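Local coordinates for serine-rich Repeat Adhesion Glycoprotein (Srr1) (Streptococcus agalactiae, PDB 4MBO) that binds fibrinogen and thereby probably lets the bacterium attach to surfaces of its host, at residues L209-G214 with S299-I304; V169-R174 with Y308-S313; L45-S50 with A118-P123. All coordinates share one frame; numbering follows the deposited sequence.

From the N terminus, contact 3 closes first: segment 45-50, on strand 43-51, is rejoined by 118-123 after a loop of 67 residues, pairing two strands inside one sheet of the N-terminal Ig-like domain. The adhesin domain follows. Segment 169-174, on strand 169-181, opens contact 2, which closes only at 308-313, and contact 1 (209-214 with 299-304) is nested inside that long loop. Contact 1 lies within one sheet; contact 2 bridges this sheet to the facing one that holds strand 169-181. The two are joined directly, centres about 8 Å apart, since strands 295-302 and 309-316 are sheet neighbours. Contact 3 is remote, its centre about 47 Å from that of contact 1.

Contact 1: residues L209-G214 with S299-I304; sequences LYTIIG and STVSDI
The Y210 ring carries I304 on one face, with CB 4.2 Å from the ring centroid and only 4° off the normal, a CH-pi contact; S302 O lies at the ring edge, near its plane. That carbonyl also accepts Y210 N at 2.9 Å, while S302 N returns a bond to Y210 O at 2.8 Å. Two residues on, the pairing is altered. T300 N still bonds to I212 O, but I212 N reaches T300 OG1 at 3.0 Å instead of the backbone carbonyl. T300 OG1 lies between its own backbone N and carbonyl carbon (chi1 74°), which presents it to the opposite strand. From there a relay runs on: T300 OG1 donates to S302 OG (2.8 Å), and S302 OG to D303 O (2.7 Å), tying the side chains to the backbone where the chain leaves the strand. T300 O is taken by T211 OG1 at 2.9 Å, a hydroxyl also bonded to W273 NE1. L209, T211, I213 and V301 meet strand 186-202, whereas Y210 and I212 touch T270 on strand 269-272. The whole is an antiparallel strand pair within one sheet of a beta sandwich, as in the Ig-like domains of fibrinogen-binding adhesins, with a threonine hydroxyl standing in for one carbonyl acceptor.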
ATOM      1  N   LEU A 209      11.483 -18.989  20.391  1.00 16.26           N
ATOM      2  CA  LEU A 209      10.668 -17.955  19.765  1.00 15.51           C
ATOM      3  C   LEU A 209      10.001 -18.578  18.508  1.00 15.05           C
ATOM      4  O   LEU A 209      10.645 -19.298  17.743  1.00 14.83           O
ATOM      5  CB  LEU A 209      11.539 -16.790  19.352  1.00 16.19           C
ATOM      6  CG  LEU A 209      12.154 -15.982  20.497  1.00 17.14           C
ATOM      7  CD1 LEU A 209      13.410 -15.250  19.982  1.00 19.06           C
ATOM      8  CD2 LEU A 209      11.133 -15.021  21.082  1.00 17.72           C
ATOM      9  N   TYR A 210       8.716 -18.309  18.357  1.00 14.46           N
ATOM     10  CA  TYR A 210       7.908 -18.737  17.214  1.00 15.10           C
ATOM     11  C   TYR A 210       7.159 -17.542  16.633  1.00 14.06           C
ATOM     12  O   TYR A 210       6.935 -16.529  17.300  1.00 15.06           O
ATOM     13  CB  TYR A 210       6.849 -19.789  17.589  1.00 14.77           C
ATOM     14  CG  TYR A 210       7.328 -21.117  18.038  1.00 16.84           C
ATOM     15  CD1 TYR A 210       7.750 -21.307  19.354  1.00 17.73           C
ATOM     16  CD2 TYR A 210       7.307 -22.233  17.196  1.00 18.60           C
ATOM     17  CE1 TYR A 210       8.177 -22.540  19.797  1.00 19.67           C
ATOM     18  CE2 TYR A 210       7.761 -23.472  17.637  1.00 21.33           C
ATOM     19  CZ  TYR A 210       8.179 -23.617  18.943  1.00 23.04           C
ATOM     20  OH  TYR A 210       8.616 -24.823  19.450  1.00 28.00           O
ATOM     21  N   THR A 211       6.817 -17.663  15.356  1.00 13.71           N
ATOM     22  CA  THR A 211       5.876 -16.740  14.707  1.00 13.53           C
ATOM     23  C   THR A 211       4.671 -17.534  14.226  1.00 13.87           C
ATOM     24  O   THR A 211       4.813 -18.515  13.514  1.00 13.72           O
ATOM     25  CB  THR A 211       6.498 -15.934  13.581  1.00 14.01           C
ATOM     26  OG1 THR A 211       7.311 -14.918  14.151  1.00 15.12           O
ATOM     27  CG2 THR A 211       5.431 -15.302  12.690  1.00 14.34           C
ATOM     28  N   ILE A 212       3.486 -17.143  14.719  1.00 14.16           N
ATOM     29  CA  ILE A 212       2.246 -17.726  14.313  1.00 15.51           C
ATOM     30  C   ILE A 212       1.509 -16.661  13.475  1.00 15.21           C
ATOM     31  O   ILE A 212       1.428 -15.475  13.849  1.00 15.15           O
ATOM     32  CB  ILE A 212       1.323 -18.065  15.492  1.00 17.57           C
ATOM     33  CG1 ILE A 212       2.048 -18.832  16.620  1.00 21.55           C
ATOM     34  CG2 ILE A 212       0.090 -18.797  14.974  1.00 19.13           C
ATOM     35  CD1 ILE A 212       2.837 -19.999  16.172  1.00 25.20           C
ATOM     36  N   ILE A 213       0.987 -17.101  12.338  1.00 14.34           N
ATOM     37  CA  ILE A 213       0.176 -16.259  11.453  1.00 15.43           C
ATOM     38  C   ILE A 213      -1.171 -16.958  11.369  1.00 16.47           C
ATOM     39  O   ILE A 213      -1.254 -18.155  11.042  1.00 17.10           O
ATOM     40  CB  ILE A 213       0.823 -16.117  10.081  1.00 15.91           C
ATOM     41  CG1 ILE A 213       2.128 -15.294  10.243  1.00 16.12           C
ATOM     42  CG2 ILE A 213      -0.135 -15.449   9.096  1.00 16.71           C
ATOM     43  CD1 ILE A 213       3.094 -15.427   9.106  1.00 18.06           C
ATOM     44  N   GLY A 214      -2.240 -16.238  11.682  1.00 15.25           N
ATOM     45  CA  GLY A 214      -3.566 -16.845  11.666  1.00 17.32           C
ATOM     46  C   GLY A 214      -4.624 -15.780  11.519  1.00 18.07           C
ATOM     47  O   GLY A 214      -4.307 -14.669  11.092  1.00 18.86           O
ATOM     48  N   SER A 299      -0.308 -11.769  13.329  1.00 14.46           N
ATOM     49  CA  SER A 299       1.027 -12.389  13.427  1.00 14.66           C
ATOM     50  C   SER A 299       1.567 -12.230  14.816  1.00 15.21           C
ATOM     51  O   SER A 299       1.307 -11.226  15.488  1.00 17.25           O
ATOM     52  CB  SER A 299       2.019 -11.697  12.477  1.00 15.29           C
ATOM     53  OG  SER A 299       1.584 -11.790  11.146  1.00 15.11           O
ATOM     54  N   THR A 300       2.397 -13.182  15.235  1.00 15.30           N
ATOM     55  CA  THR A 300       3.006 -13.084  16.543  1.00 14.86           C
ATOM     56  C   THR A 300       4.508 -13.302  16.517  1.00 14.33           C
ATOM     57  O   THR A 300       5.055 -13.787  15.547  1.00 14.51           O
ATOM     58  CB  THR A 300       2.489 -14.184  17.507  1.00 15.27           C
ATOM     59  OG1 THR A 300       3.058 -15.456  17.151  1.00 16.11           O
ATOM     60  CG2 THR A 300       0.983 -14.267  17.552  1.00 18.73           C
ATOM     61  N   VAL A 301       5.127 -12.959  17.646  1.00 14.74           N
ATOM     62  CA  VAL A 301       6.424 -13.471  18.017  1.00 14.86           C
ATOM     63  C   VAL A 301       6.078 -13.974  19.440  1.00 14.48           C
ATOM     64  O   VAL A 301       5.853 -13.145  20.364  1.00 15.50           O
ATOM     65  CB  VAL A 301       7.545 -12.449  18.021  1.00 15.31           C
ATOM     66  CG1 VAL A 301       8.792 -13.076  18.615  1.00 16.76           C
ATOM     67  CG2 VAL A 301       7.837 -11.983  16.621  1.00 15.95           C
ATOM     68  N   SER A 302       5.954 -15.290  19.602  1.00 15.20           N
ATOM     69  CA  SER A 302       5.389 -15.836  20.843  1.00 15.65           C
ATOM     70  C   SER A 302       5.781 -17.265  21.020  1.00 16.36           C
ATOM     71  O   SER A 302       6.528 -17.809  20.228  1.00 16.43           O
ATOM     72  CB  SER A 302       3.837 -15.812  20.746  1.00 16.61           C
ATOM     73  OG  SER A 302       3.342 -16.692  19.689  1.00 16.14           O
ATOM     74  N   ASP A 303       5.273 -17.870  22.088  1.00 16.09           N
ATOM     75  CA  ASP A 303       5.368 -19.305  22.228  1.00 17.63           C
ATOM     76  C   ASP A 303       4.319 -19.927  21.274  1.00 17.81           C
ATOM     77  O   ASP A 303       3.477 -19.214  20.679  1.00 17.51           O
ATOM     78  CB  ASP A 303       5.099 -19.713  23.673  1.00 18.25           C
ATOM     79  CG  ASP A 303       3.706 -19.366  24.111  1.00 20.89           C
ATOM     80  OD1 ASP A 303       3.276 -18.231  23.925  1.00 20.41           O
ATOM     81  OD2 ASP A 303       3.030 -20.265  24.671  1.00 25.09           O
ATOM     82  N   ILE A 304       4.379 -21.241  21.101  1.00 19.77           N
ATOM     83  CA  ILE A 304       3.509 -21.898  20.144  1.00 21.16           C
ATOM     84  C   ILE A 304       2.024 -21.757  20.505  1.00 21.43           C
ATOM     85  O   ILE A 304       1.187 -21.758  19.615  1.00 24.30           O
ATOM     86  CB  ILE A 304       3.951 -23.352  19.974  1.00 23.70           C
ATOM     87  CG1 ILE A 304       3.525 -23.876  18.612  1.00 28.31           C
ATOM     88  CG2 ILE A 304       3.471 -24.206  21.144  1.00 24.79           C
ATOM     89  CD1 ILE A 304       4.111 -25.211  18.230  1.00 30.29           C
TER

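Contact 2: residues V169-R174 with Y308-S313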
ATOM      1  N   VAL A 169      10.761 -11.992  28.847  1.00 20.46           N
ATOM      2  CA  VAL A 169      10.209 -11.960  27.494  1.00 19.57           C
ATOM      3  C   VAL A 169      10.429 -10.600  26.866  1.00 19.44           C
ATOM      4  O   VAL A 169       9.960  -9.577  27.380  1.00 20.90           O
ATOM      5  CB  VAL A 169       8.680 -12.281  27.547  1.00 19.21           C
ATOM      6  CG1 VAL A 169       7.985 -11.952  26.241  1.00 19.11           C
ATOM      7  CG2 VAL A 169       8.480 -13.724  27.971  1.00 19.55           C
ATOM      8  N   LYS A 170      11.145 -10.578  25.734  1.00 18.91           N
ATOM      9  CA  LYS A 170      11.386  -9.364  24.969  1.00 18.65           C
ATOM     10  C   LYS A 170      11.058  -9.735  23.524  1.00 18.37           C
ATOM     11  O   LYS A 170      11.731 -10.602  22.918  1.00 18.55           O
ATOM     12  CB  LYS A 170      12.845  -8.912  25.082  1.00 20.57           C
ATOM     13  CG  LYS A 170      13.331  -8.908  26.523  1.00 22.19           C
ATOM     14  CD  LYS A 170      14.832  -8.615  26.626  1.00 24.64           C
ATOM     15  CE  LYS A 170      15.312  -8.646  28.064  1.00 28.15           C
ATOM     16  NZ  LYS A 170      14.655  -7.617  28.908  1.00 29.34           N
ATOM     17  N   THR A 171      10.016  -9.117  22.997  1.00 17.46           N
ATOM     18  CA  THR A 171       9.579  -9.405  21.649  1.00 17.87           C
ATOM     19  C   THR A 171       9.036  -8.150  20.989  1.00 17.06           C
ATOM     20  O   THR A 171       8.667  -7.193  21.662  1.00 17.26           O
ATOM     21  CB  THR A 171       8.476 -10.495  21.613  1.00 17.44           C
ATOM     22  OG1 THR A 171       7.363 -10.075  22.412  1.00 18.26           O
ATOM     23  CG2 THR A 171       8.949 -11.825  22.153  1.00 18.99           C
ATOM     24  N   ASN A 172       9.022  -8.130  19.663  1.00 15.32           N
ATOM     25  CA  ASN A 172       8.367  -7.055  18.922  1.00 16.14           C
ATOM     26  C   ASN A 172       8.029  -7.534  17.515  1.00 15.59           C
ATOM     27  O   ASN A 172       8.765  -8.295  16.935  1.00 15.28           O
ATOM     28  CB  ASN A 172       9.136  -5.725  18.913  1.00 15.97           C
ATOM     29  CG  ASN A 172      10.428  -5.761  18.116  1.00 17.13           C
ATOM     30  OD1 ASN A 172      10.445  -5.312  16.978  1.00 16.93           O
ATOM     31  ND2 ASN A 172      11.505  -6.269  18.719  1.00 17.58           N
ATOM     32  N   VAL A 173       6.891  -7.076  16.984  1.00 14.54           N
ATOM     33  CA  VAL A 173       6.367  -7.557  15.711  1.00 14.34           C
ATOM     34  C   VAL A 173       5.414  -6.540  15.098  1.00 14.54           C
ATOM     35  O   VAL A 173       4.798  -5.712  15.811  1.00 15.39           O
ATOM     36  CB  VAL A 173       5.630  -8.925  15.944  1.00 14.19           C
ATOM     37  CG1 VAL A 173       4.310  -8.695  16.698  1.00 14.50           C
ATOM     38  CG2 VAL A 173       5.378  -9.699  14.651  1.00 14.33           C
ATOM     39  N   ARG A 174       5.266  -6.614  13.785  1.00 13.56           N
ATOM     40  CA  ARG A 174       4.295  -5.781  13.053  1.00 14.47           C
ATOM     41  C   ARG A 174       3.894  -6.491  11.780  1.00 14.81           C
ATOM     42  O   ARG A 174       4.688  -7.236  11.225  1.00 16.66           O
ATOM     43  CB  ARG A 174       4.862  -4.384  12.763  1.00 14.55           C
ATOM     44  CG  ARG A 174       3.884  -3.455  12.077  1.00 15.97           C
ATOM     45  CD  ARG A 174       4.407  -2.024  12.000  1.00 16.68           C
ATOM     46  NE  ARG A 174       5.719  -1.972  11.352  1.00 19.18           N
ATOM     47  CZ  ARG A 174       6.430  -0.855  11.186  1.00 20.60           C
ATOM     48  NH1 ARG A 174       5.934   0.314  11.584  1.00 21.68           N
ATOM     49  NH2 ARG A 174       7.636  -0.910  10.625  1.00 20.52           N
ATOM     50  N   TYR A 308       2.493 -15.769  25.591  1.00 16.64           N
ATOM     51  CA  TYR A 308       3.352 -14.619  25.900  1.00 17.15           C
ATOM     52  C   TYR A 308       4.095 -14.196  24.635  1.00 17.52           C
ATOM     53  O   TYR A 308       4.284 -15.001  23.709  1.00 16.97           O
ATOM     54  CB  TYR A 308       4.326 -14.891  27.074  1.00 17.74           C
ATOM     55  CG  TYR A 308       4.990 -16.260  27.028  1.00 16.99           C
ATOM     56  CD1 TYR A 308       6.141 -16.475  26.300  1.00 17.45           C
ATOM     57  CD2 TYR A 308       4.442 -17.325  27.719  1.00 16.70           C
ATOM     58  CE1 TYR A 308       6.732 -17.718  26.257  1.00 17.94           C
ATOM     59  CE2 TYR A 308       5.016 -18.580  27.702  1.00 17.77           C
ATOM     60  CZ  TYR A 308       6.163 -18.779  26.967  1.00 18.49           C
ATOM     61  OH  TYR A 308       6.788 -20.023  26.967  1.00 20.93           O
ATOM     62  N   GLY A 309       4.542 -12.946  24.643  1.00 17.37           N
ATOM     63  CA  GLY A 309       5.250 -12.378  23.518  1.00 17.81           C
ATOM     64  C   GLY A 309       4.489 -11.199  22.998  1.00 18.18           C
ATOM     65  O   GLY A 309       3.955 -10.416  23.775  1.00 19.88           O
ATOM     66  N   SER A 310       4.422 -11.080  21.674  1.00 16.08           N
ATOM     67  CA  SER A 310       3.752  -9.969  20.999  1.00 16.92           C
ATOM     68  C   SER A 310       2.839 -10.443  19.876  1.00 16.77           C
ATOM     69  O   SER A 310       3.117 -11.439  19.236  1.00 16.33           O
ATOM     70  CB  SER A 310       4.796  -9.038  20.367  1.00 18.56           C
ATOM     71  OG  SER A 310       5.532  -8.349  21.359  1.00 20.39           O
ATOM     72  N   LYS A 311       1.793  -9.665  19.612  0.70 17.29           N
ATOM     73  CA  LYS A 311       0.845  -9.963  18.553  0.70 16.87           C
ATOM     74  C   LYS A 311       0.419  -8.674  17.877  0.70 16.97           C
ATOM     75  O   LYS A 311       0.210  -7.650  18.538  0.70 17.63           O
ATOM     76  CB  LYS A 311      -0.343 -10.702  19.121  0.70 19.05           C
ATOM     77  CG  LYS A 311      -1.450 -11.037  18.146  0.70 20.89           C
ATOM     78  CD  LYS A 311      -2.474 -11.908  18.850  0.70 23.41           C
ATOM     79  CE  LYS A 311      -3.723 -12.087  18.031  0.70 25.88           C
ATOM     80  NZ  LYS A 311      -4.770 -12.812  18.804  0.70 27.55           N
ATOM     81  N   TYR A 312       0.342  -8.720  16.559  0.70 15.76           N
ATOM     82  CA  TYR A 312      -0.112  -7.561  15.770  0.70 16.81           C
ATOM     83  C   TYR A 312      -1.202  -8.038  14.834  0.70 18.16           C
ATOM     84  O   TYR A 312      -1.101  -9.121  14.277  0.70 16.66           O
ATOM     85  CB  TYR A 312       1.059  -6.967  15.000  0.70 16.91           C
ATOM     86  CG  TYR A 312       0.796  -5.606  14.403  0.70 16.98           C
ATOM     87  CD1 TYR A 312       0.117  -5.486  13.207  0.70 16.98           C
ATOM     88  CD2 TYR A 312       1.232  -4.432  15.044  0.70 18.51           C
ATOM     89  CE1 TYR A 312      -0.115  -4.258  12.633  0.70 18.79           C
ATOM     90  CE2 TYR A 312       0.984  -3.190  14.481  0.70 19.84           C
ATOM     91  CZ  TYR A 312       0.315  -3.122  13.257  0.70 20.13           C
ATOM     92  OH  TYR A 312       0.048  -1.926  12.619  0.70 22.50           O
ATOM     93  N   SER A 313      -2.248  -7.225  14.655  0.70 19.93           N
ATOM     94  CA  SER A 313      -3.373  -7.618  13.795  0.70 23.13           C
ATOM     95  C   SER A 313      -3.573  -6.645  12.672  0.70 23.57           C
ATOM     96  O   SER A 313      -3.340  -5.458  12.832  0.70 27.49           O
ATOM     97  CB  SER A 313      -4.680  -7.718  14.612  0.70 24.03           C
ATOM     98  OG  SER A 313      -4.552  -8.667  15.664  0.70 27.54           O
TER
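Strands 169-174 and 309-313 run nearly parallel, 13° apart, with axes 5.7 Å apart at their closest and with no backbone hydrogen bond between them; side chains make the contact, V169, T171, V173 and R174 meeting Y308, G309, S310 and Y312. The polar link is between two hydroxyls, T171 OG1 and S310 OG, 2.7 Å apart, where either may donate. T171 OG1 sits between its backbone N and carbonyl carbon (chi1 58°), beside the backbone of G309 and S310. G309 has backbone angles that call for glycine, and V169 CG1 packs 3.9 Å from G309 CA. V169 CG2 meets Y308 CD1 at 4.0 Å, the two side chains crossing at about a right angle. Further along, V173 CG1 rests on S310 CB at 3.7 Å. Y312, modelled in two conformers, has R174 CG over one ring face in one of them, 3.9 Å from the centroid. The guanidinium does not stack: its plane is 86° from that of the ring, and it turns to D242 in a salt bridge and to N159 O and Q192. The contact joins the two sheets of the beta sandwich, that of strand 169-181 and that of strand 309-316. Strand 162-165 pairs with strand 169-181 and touches both segments, T164 and S162 bonding G309 O and K311 O. V301 of strand 295-302, the sheet neighbour of strand 309-316, packs on T171 and V173.

Contact 3: residues L45-S50 with A118-P123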
ATOM      1  N   LEU A  45      -8.516  13.937  -5.233  1.00 15.04           N
ATOM      2  CA  LEU A  45      -8.196  14.784  -6.372  1.00 14.93           C
ATOM      3  C   LEU A  45      -9.451  15.083  -7.172  1.00 16.10           C
ATOM      4  O   LEU A  45     -10.227  14.179  -7.500  1.00 16.90           O
ATOM      5  CB  LEU A  45      -7.222  14.049  -7.285  1.00 16.19           C
ATOM      6  CG  LEU A  45      -6.919  14.693  -8.653  1.00 16.42           C
ATOM      7  CD1 LEU A  45      -6.241  16.044  -8.464  1.00 17.10           C
ATOM      8  CD2 LEU A  45      -6.054  13.765  -9.491  1.00 18.90           C
ATOM      9  N   ASN A  46      -9.639  16.352  -7.513  1.00 16.16           N
ATOM     10  CA  ASN A  46     -10.698  16.650  -8.442  1.00 17.67           C
ATOM     11  C   ASN A  46     -10.231  17.650  -9.488  1.00 16.27           C
ATOM     12  O   ASN A  46      -9.353  18.489  -9.231  1.00 16.54           O
ATOM     13  CB  ASN A  46     -11.950  17.142  -7.765  1.00 22.68           C
ATOM     14  CG  ASN A  46     -11.832  18.537  -7.283  1.00 25.32           C
ATOM     15  OD1 ASN A  46     -11.292  18.785  -6.226  1.00 31.23           O
ATOM     16  ND2 ASN A  46     -12.400  19.483  -8.049  1.00 31.26           N
ATOM     17  N   PHE A  47     -10.786  17.528 -10.685  1.00 15.76           N
ATOM     18  CA  PHE A  47     -10.478  18.458 -11.759  1.00 15.37           C
ATOM     19  C   PHE A  47     -11.661  18.558 -12.696  1.00 16.75           C
ATOM     20  O   PHE A  47     -12.532  17.687 -12.722  1.00 16.59           O
ATOM     21  CB  PHE A  47      -9.179  18.067 -12.507  1.00 15.89           C
ATOM     22  CG  PHE A  47      -9.192  16.710 -13.133  1.00 15.97           C
ATOM     23  CD1 PHE A  47      -9.667  16.532 -14.423  1.00 18.10           C
ATOM     24  CD2 PHE A  47      -8.687  15.619 -12.437  1.00 18.96           C
ATOM     25  CE1 PHE A  47      -9.670  15.263 -15.001  1.00 20.19           C
ATOM     26  CE2 PHE A  47      -8.684  14.363 -13.017  1.00 19.24           C
ATOM     27  CZ  PHE A  47      -9.180  14.195 -14.282  1.00 19.35           C
ATOM     28  N   ALA A  48     -11.681  19.634 -13.482  1.00 15.66           N
ATOM     29  CA  ALA A  48     -12.748  19.841 -14.433  1.00 15.91           C
ATOM     30  C   ALA A  48     -12.260  20.817 -15.487  1.00 15.41           C
ATOM     31  O   ALA A  48     -11.333  21.608 -15.243  1.00 15.47           O
ATOM     32  CB  ALA A  48     -13.970  20.405 -13.730  1.00 17.23           C
ATOM     33  N   PHE A  49     -12.891  20.768 -16.647  1.00 16.38           N
ATOM     34  CA  PHE A  49     -12.593  21.679 -17.751  1.00 16.82           C
ATOM     35  C   PHE A  49     -13.654  21.532 -18.846  1.00 17.98           C
ATOM     36  O   PHE A  49     -14.521  20.650 -18.773  1.00 18.70           O
ATOM     37  CB  PHE A  49     -11.194  21.383 -18.361  1.00 15.89           C
ATOM     38  CG  PHE A  49     -11.045  19.997 -18.911  1.00 16.68           C
ATOM     39  CD1 PHE A  49     -11.415  19.685 -20.217  1.00 17.67           C
ATOM     40  CD2 PHE A  49     -10.523  18.981 -18.110  1.00 16.03           C
ATOM     41  CE1 PHE A  49     -11.285  18.403 -20.719  1.00 18.87           C
ATOM     42  CE2 PHE A  49     -10.414  17.693 -18.606  1.00 17.09           C
ATOM     43  CZ  PHE A  49     -10.780  17.405 -19.906  1.00 18.62           C
ATOM     44  N   SER A  50     -13.585  22.426 -19.824  1.00 18.23           N
ATOM     45  CA  SER A  50     -14.355  22.349 -21.031  1.00 19.88           C
ATOM     46  C   SER A  50     -13.402  22.282 -22.217  1.00 20.81           C
ATOM     47  O   SER A  50     -12.269  22.772 -22.149  1.00 20.63           O
ATOM     48  CB  SER A  50     -15.230  23.590 -21.210  1.00 22.04           C
ATOM     49  OG  SER A  50     -16.234  23.614 -20.233  1.00 24.44           O
ATOM     50  N   ALA A 118     -15.905  18.090 -18.826  1.00 20.45           N
ATOM     51  CA  ALA A 118     -15.290  16.980 -18.144  1.00 20.75           C
ATOM     52  C   ALA A 118     -15.202  17.324 -16.666  1.00 19.89           C
ATOM     53  O   ALA A 118     -14.893  18.445 -16.302  1.00 19.29           O
ATOM     54  CB  ALA A 118     -13.904  16.692 -18.721  1.00 22.03           C
ATOM     55  N   ARG A 119     -15.457  16.347 -15.796  1.00 19.73           N
ATOM     56  CA  ARG A 119     -15.380  16.582 -14.369  1.00 20.90           C
ATOM     57  C   ARG A 119     -15.065  15.245 -13.728  1.00 22.07           C
ATOM     58  O   ARG A 119     -15.754  14.261 -13.983  1.00 23.16           O
ATOM     59  CB  ARG A 119     -16.715  17.122 -13.828  1.00 23.08           C
ATOM     60  CG  ARG A 119     -16.702  17.526 -12.365  1.00 25.25           C
ATOM     61  CD  ARG A 119     -17.943  18.340 -11.969  1.00 25.48           C
ATOM     62  NE  ARG A 119     -18.047  19.527 -12.819  1.00 24.89           N
ATOM     63  CZ  ARG A 119     -17.369  20.652 -12.613  1.00 24.67           C
ATOM     64  NH1 ARG A 119     -16.613  20.803 -11.514  1.00 26.71           N
ATOM     65  NH2 ARG A 119     -17.439  21.624 -13.496  1.00 25.63           N
ATOM     66  N   VAL A 120     -14.049  15.226 -12.871  1.00 19.56           N
ATOM     67  CA  VAL A 120     -13.605  14.007 -12.232  1.00 19.40           C
ATOM     68  C   VAL A 120     -13.225  14.216 -10.768  1.00 18.58           C
ATOM     69  O   VAL A 120     -12.651  15.272 -10.402  1.00 17.98           O
ATOM     70  CB  VAL A 120     -12.329  13.484 -12.958  1.00 18.95           C
ATOM     71  CG1 VAL A 120     -11.719  12.268 -12.244  1.00 20.80           C
ATOM     72  CG2 VAL A 120     -12.638  13.146 -14.406  1.00 20.34           C
ATOM     73  N   ASN A 121     -13.606  13.223  -9.955  0.50 19.81           N
ATOM     74  CA  ASN A 121     -13.212  13.101  -8.563  0.50 21.10           C
ATOM     75  C   ASN A 121     -12.604  11.711  -8.430  0.50 19.39           C
ATOM     76  O   ASN A 121     -13.113  10.745  -9.017  0.50 18.41           O
ATOM     77  CB  ASN A 121     -14.403  13.169  -7.619  0.50 24.70           C
ATOM     78  CG  ASN A 121     -15.033  14.532  -7.560  0.50 27.14           C
ATOM     79  OD1 ASN A 121     -14.410  15.509  -7.137  0.50 31.43           O
ATOM     80  ND2 ASN A 121     -16.291  14.596  -7.915  0.50 29.97           N
ATOM     81  N   MET A 122     -11.483  11.596  -7.728  1.00 18.48           N
ATOM     82  CA  MET A 122     -10.938  10.264  -7.465  1.00 19.05           C
ATOM     83  C   MET A 122     -10.021  10.288  -6.244  1.00 18.40           C
ATOM     84  O   MET A 122      -9.435  11.339  -5.904  1.00 17.98           O
ATOM     85  CB  MET A 122     -10.135   9.763  -8.658  1.00 21.29           C
ATOM     86  CG  MET A 122      -8.797  10.415  -8.745  1.00 21.54           C
ATOM     87  SD  MET A 122      -7.781   9.771 -10.103  1.00 26.80           S
ATOM     88  CE  MET A 122      -8.645  10.558 -11.396  1.00 22.08           C
ATOM     89  N   PRO A 123      -9.910   9.142  -5.559  1.00 17.45           N
ATOM     90  CA  PRO A 123      -8.945   9.088  -4.474  1.00 16.82           C
ATOM     91  C   PRO A 123      -7.509   9.002  -4.994  1.00 15.19           C
ATOM     92  O   PRO A 123      -7.229   8.413  -6.043  1.00 15.37           O
ATOM     93  CB  PRO A 123      -9.315   7.795  -3.719  1.00 19.20           C
ATOM     94  CG  PRO A 123      -9.945   6.957  -4.745  1.00 20.07           C
ATOM     95  CD  PRO A 123     -10.698   7.911  -5.652  1.00 19.17           C
TER
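Strands 45-50 and 118-123 are antiparallel at 178°, with L45-M122, F47-V120 and F49-A118 as hydrogen-bonded pairs and N46-N121 and A48-R119 as non-hydrogen-bonded pairs. Six backbone bonds hold them, from L45 N to M122 O at 2.8 Å to F49 N to A118 O at 3.1 Å. On the face bearing the phenylalanines, each ring leans across to the opposite strand. F47 CG lies between its backbone N and carbonyl carbon (chi1 59°), and the ring spreads beneath V120, whose CB is 3.8 Å from the centroid and offset toward the rim; M122 CE meets the ring edge, 4.1 Å from F47 CE2. F49 repeats the pose with A118 CB, 3.7 Å from its centroid. These are the central strands of a four-stranded sheet in an Ig-like beta sandwich, and this face turns inward: F49 stacks edge-to-face with F60, and V120 and M122 touch Y104, both on strands of the other sheet. The reverse face is more polar and more open to solvent. There the R119 guanidinium lies over A48, whose CB stands 3.3 Å above its plane, offset toward the rim. N46 OD1 accepts a hydrogen bond from K25 NZ on the neighbouring strand 20-25.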